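Local coordinates for shikimate dehydrogenase (Thermotoga maritima, PDB 3U62), which probably catalyses the reversible NADPH-linked reduction of 3-dehydroshikimate to shikimate, a step on the way to chorismate and the aromatic amino acids, at residues A[176-181]-A[198-203]. Sequence-based numbering, arbitrary orientation.
Sequences VGMKGE and DVIYFD
Ile200 pushes its CD1 against the backbone of 176-178, 3.3 Å from Val176 O and 3.7 Å from Met178 N. This is the tight part: a CB on Gly177 would run into that methyl. Glu181 OE1 holds the 177-180 turn, accepting Gly177 N and Lys179 N from opposite faces of its carboxylate. Ile200 CG1 also lies 3.8 Å from Met178 CG, while CG2, anti to the Ile200 backbone N, sits over the centre of the Phe202 ring. An alanine at Ile200 would probably open a gap against Val176 O and Met178 and leave that ring face without CG2. Near CD1, one water bridges Val176 O and Asp198 OD2, 2.7 Å from each, and Asp198 OD1 takes Ile200 N in an Asx turn. Toward solvent the exposed Met178 and Phe202 side chains meet more loosely: Met178, bent at chi3 (73°), rests CE 4.1 Å from Phe202 CZ. The close exception is the ring edge, turned to Met178 O (Phe202 CE1 to O 3.4 Å). Val199 and Tyr201, predicted to bind NADP(+) and shikimate, flank Ile200. The contact thus joins the loops leaving adjacent parallel strands 169-172 and 195-198 of the Rossmann-type domain, with helices 205-213 and 222-235 packed against the second loop.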
ATOM      1  N   VAL A 176      -4.322 -11.368   0.770  1.00 13.28           N
ATOM      2  CA  VAL A 176      -4.634 -12.485   1.669  1.00 12.98           C
ATOM      3  C   VAL A 176      -4.966 -11.942   3.058  1.00 14.36           C
ATOM      4  O   VAL A 176      -4.110 -11.350   3.725  1.00 13.92           O
ATOM      5  CB  VAL A 176      -3.476 -13.518   1.759  1.00 12.86           C
ATOM      6  CG1 VAL A 176      -3.818 -14.633   2.749  1.00 12.74           C
ATOM      7  CG2 VAL A 176      -3.172 -14.109   0.386  1.00 13.29           C
ATOM      8  N   GLY A 177      -6.214 -12.150   3.481  1.00 14.66           N
ATOM      9  CA  GLY A 177      -6.701 -11.619   4.752  1.00 16.39           C
ATOM     10  C   GLY A 177      -7.912 -10.719   4.586  1.00 18.30           C
ATOM     11  O   GLY A 177      -8.669 -10.511   5.538  1.00 18.50           O
ATOM     12  N   MET A 178      -8.096 -10.187   3.378  1.00 19.08           N
ATOM     13  CA  MET A 178      -9.220  -9.298   3.076  1.00 21.78           C
ATOM     14  C   MET A 178     -10.567 -10.001   3.217  1.00 22.33           C
ATOM     15  O   MET A 178     -11.548  -9.395   3.652  1.00 23.46           O
ATOM     16  CB  MET A 178      -9.085  -8.699   1.673  1.00 23.73           C
ATOM     17  CG  MET A 178      -7.972  -7.671   1.546  1.00 29.33           C
ATOM     18  SD  MET A 178      -8.169  -6.580   0.125  1.00 37.28           S
ATOM     19  CE  MET A 178      -9.515  -5.534   0.678  1.00 35.39           C
ATOM     20  N   LYS A 179     -10.603 -11.280   2.848  1.00 21.49           N
ATOM     21  CA  LYS A 179     -11.815 -12.087   2.963  1.00 21.24           C
ATOM     22  C   LYS A 179     -11.694 -13.108   4.101  1.00 21.21           C
ATOM     23  O   LYS A 179     -12.386 -14.130   4.115  1.00 22.12           O
ATOM     24  CB  LYS A 179     -12.134 -12.768   1.627  1.00 23.39           C
ATOM     25  CG  LYS A 179     -12.443 -11.787   0.497  1.00 23.42           C
ATOM     26  CD  LYS A 179     -12.661 -12.493  -0.829  1.00 28.94           C
ATOM     27  CE  LYS A 179     -12.986 -11.496  -1.931  1.00 30.00           C
ATOM     28  NZ  LYS A 179     -13.192 -12.165  -3.246  1.00 31.56           N
ATOM     29  N   GLY A 180     -10.807 -12.815   5.051  1.00 19.62           N
ATOM     30  CA  GLY A 180     -10.614 -13.651   6.234  1.00 18.40           C
ATOM     31  C   GLY A 180      -9.670 -14.829   6.057  1.00 18.42           C
ATOM     32  O   GLY A 180      -9.664 -15.746   6.883  1.00 17.97           O
ATOM     33  N   GLU A 181      -8.874 -14.809   4.988  1.00 17.79           N
ATOM     34  CA  GLU A 181      -7.922 -15.891   4.711  1.00 17.51           C
ATOM     35  C   GLU A 181      -6.704 -15.819   5.627  1.00 17.05           C
ATOM     36  O   GLU A 181      -6.324 -14.741   6.093  1.00 16.40           O
ATOM     37  CB  GLU A 181      -7.461 -15.881   3.243  1.00 18.70           C
ATOM     38  CG  GLU A 181      -8.575 -15.800   2.202  1.00 17.61           C
ATOM     39  CD  GLU A 181      -8.820 -14.379   1.718  1.00 20.70           C
ATOM     40  OE1 GLU A 181      -8.692 -13.432   2.523  1.00 17.46           O
ATOM     41  OE2 GLU A 181      -9.152 -14.212   0.525  1.00 19.95           O
ATOM     42  N   ASP A 198       0.505  -5.267   8.435  1.00  8.52           N
ATOM     43  CA  ASP A 198      -0.410  -5.687   7.383  1.00  9.73           C
ATOM     44  C   ASP A 198      -0.897  -4.454   6.637  1.00 10.98           C
ATOM     45  O   ASP A 198      -1.394  -3.510   7.253  1.00 13.39           O
ATOM     46  CB  ASP A 198      -1.591  -6.458   7.985  1.00 10.61           C
ATOM     47  CG  ASP A 198      -2.265  -7.389   6.987  1.00 11.89           C
ATOM     48  OD1 ASP A 198      -2.332  -7.053   5.785  1.00 11.93           O
ATOM     49  OD2 ASP A 198      -2.740  -8.465   7.413  1.00 12.74           O
ATOM     50  N   VAL A 199      -0.745  -4.456   5.315  1.00  9.64           N
ATOM     51  CA  VAL A 199      -1.187  -3.322   4.497  1.00 11.05           C
ATOM     52  C   VAL A 199      -2.711  -3.248   4.411  1.00 12.36           C
ATOM     53  O   VAL A 199      -3.266  -2.211   4.033  1.00 12.53           O
ATOM     54  CB  VAL A 199      -0.574  -3.328   3.064  1.00 10.90           C
ATOM     55  CG1 VAL A 199       0.954  -3.328   3.125  1.00  9.86           C
ATOM     56  CG2 VAL A 199      -1.098  -4.508   2.240  1.00 12.49           C
ATOM     57  N   ILE A 200      -3.378  -4.350   4.755  1.00 12.59           N
ATOM     58  CA  ILE A 200      -4.836  -4.395   4.775  1.00 14.48           C
ATOM     59  C   ILE A 200      -5.363  -3.508   5.899  1.00 15.32           C
ATOM     60  O   ILE A 200      -4.890  -3.563   7.039  1.00 14.63           O
ATOM     61  CB  ILE A 200      -5.380  -5.842   4.870  1.00 13.82           C
ATOM     62  CG1 ILE A 200      -4.919  -6.650   3.651  1.00 13.84           C
ATOM     63  CG2 ILE A 200      -6.910  -5.847   4.956  1.00 13.79           C
ATOM     64  CD1 ILE A 200      -5.015  -8.156   3.812  1.00 13.09           C
ATOM     65  N   TYR A 201      -6.341  -2.688   5.535  1.00 18.62           N
ATOM     66  CA  TYR A 201      -6.854  -1.607   6.361  1.00 21.77           C
ATOM     67  C   TYR A 201      -7.505  -2.076   7.670  1.00 21.44           C
ATOM     68  O   TYR A 201      -7.379  -1.416   8.703  1.00 22.45           O
ATOM     69  CB  TYR A 201      -7.835  -0.782   5.516  1.00 23.20           C
ATOM     70  CG  TYR A 201      -8.522   0.327   6.262  1.00 32.01           C
ATOM     71  CD1 TYR A 201      -9.761   0.115   6.867  1.00 36.72           C
ATOM     72  CD2 TYR A 201      -7.936   1.586   6.375  1.00 34.42           C
ATOM     73  CE1 TYR A 201     -10.401   1.125   7.565  1.00 37.37           C
ATOM     74  CE2 TYR A 201      -8.569   2.608   7.076  1.00 38.02           C
ATOM     75  CZ  TYR A 201      -9.803   2.368   7.664  1.00 38.33           C
ATOM     76  OH  TYR A 201     -10.450   3.364   8.358  1.00 42.56           O
ATOM     77  N   PHE A 202      -8.188  -3.218   7.612  1.00 21.44           N
ATOM     78  CA  PHE A 202      -8.966  -3.743   8.739  1.00 21.97           C
ATOM     79  C   PHE A 202      -8.317  -4.991   9.344  1.00 20.94           C
ATOM     80  O   PHE A 202      -7.362  -5.533   8.781  1.00 21.78           O
ATOM     81  CB  PHE A 202     -10.407  -4.044   8.294  1.00 22.99           C
ATOM     82  CG  PHE A 202     -10.508  -4.770   6.971  1.00 23.74           C
ATOM     83  CD1 PHE A 202     -10.400  -6.159   6.910  1.00 22.98           C
ATOM     84  CD2 PHE A 202     -10.726  -4.067   5.788  1.00 24.28           C
ATOM     85  CE1 PHE A 202     -10.495  -6.833   5.693  1.00 26.77           C
ATOM     86  CE2 PHE A 202     -10.822  -4.732   4.564  1.00 28.29           C
ATOM     87  CZ  PHE A 202     -10.708  -6.118   4.519  1.00 24.92           C
ATOM     88  N   ASP A 203      -8.839  -5.433  10.491  1.00 19.94           N
ATOM     89  CA  ASP A 203      -8.337  -6.626  11.175  1.00 19.95           C
ATOM     90  C   ASP A 203      -8.336  -7.846  10.264  1.00 18.98           C
ATOM     91  O   ASP A 203      -9.348  -8.175   9.635  1.00 20.66           O
ATOM     92  CB  ASP A 203      -9.161  -6.932  12.430  1.00 22.80           C
ATOM     93  CG  ASP A 203      -8.774  -6.072  13.622  1.00 24.89           C
ATOM     94  OD1 ASP A 203      -7.865  -5.222  13.509  1.00 24.82           O
ATOM     95  OD2 ASP A 203      -9.394  -6.251  14.693  1.00 29.85           O
TER
HETATM   96  O   HOH W   1      -3.313 -10.899   6.292  1.00 17.07           O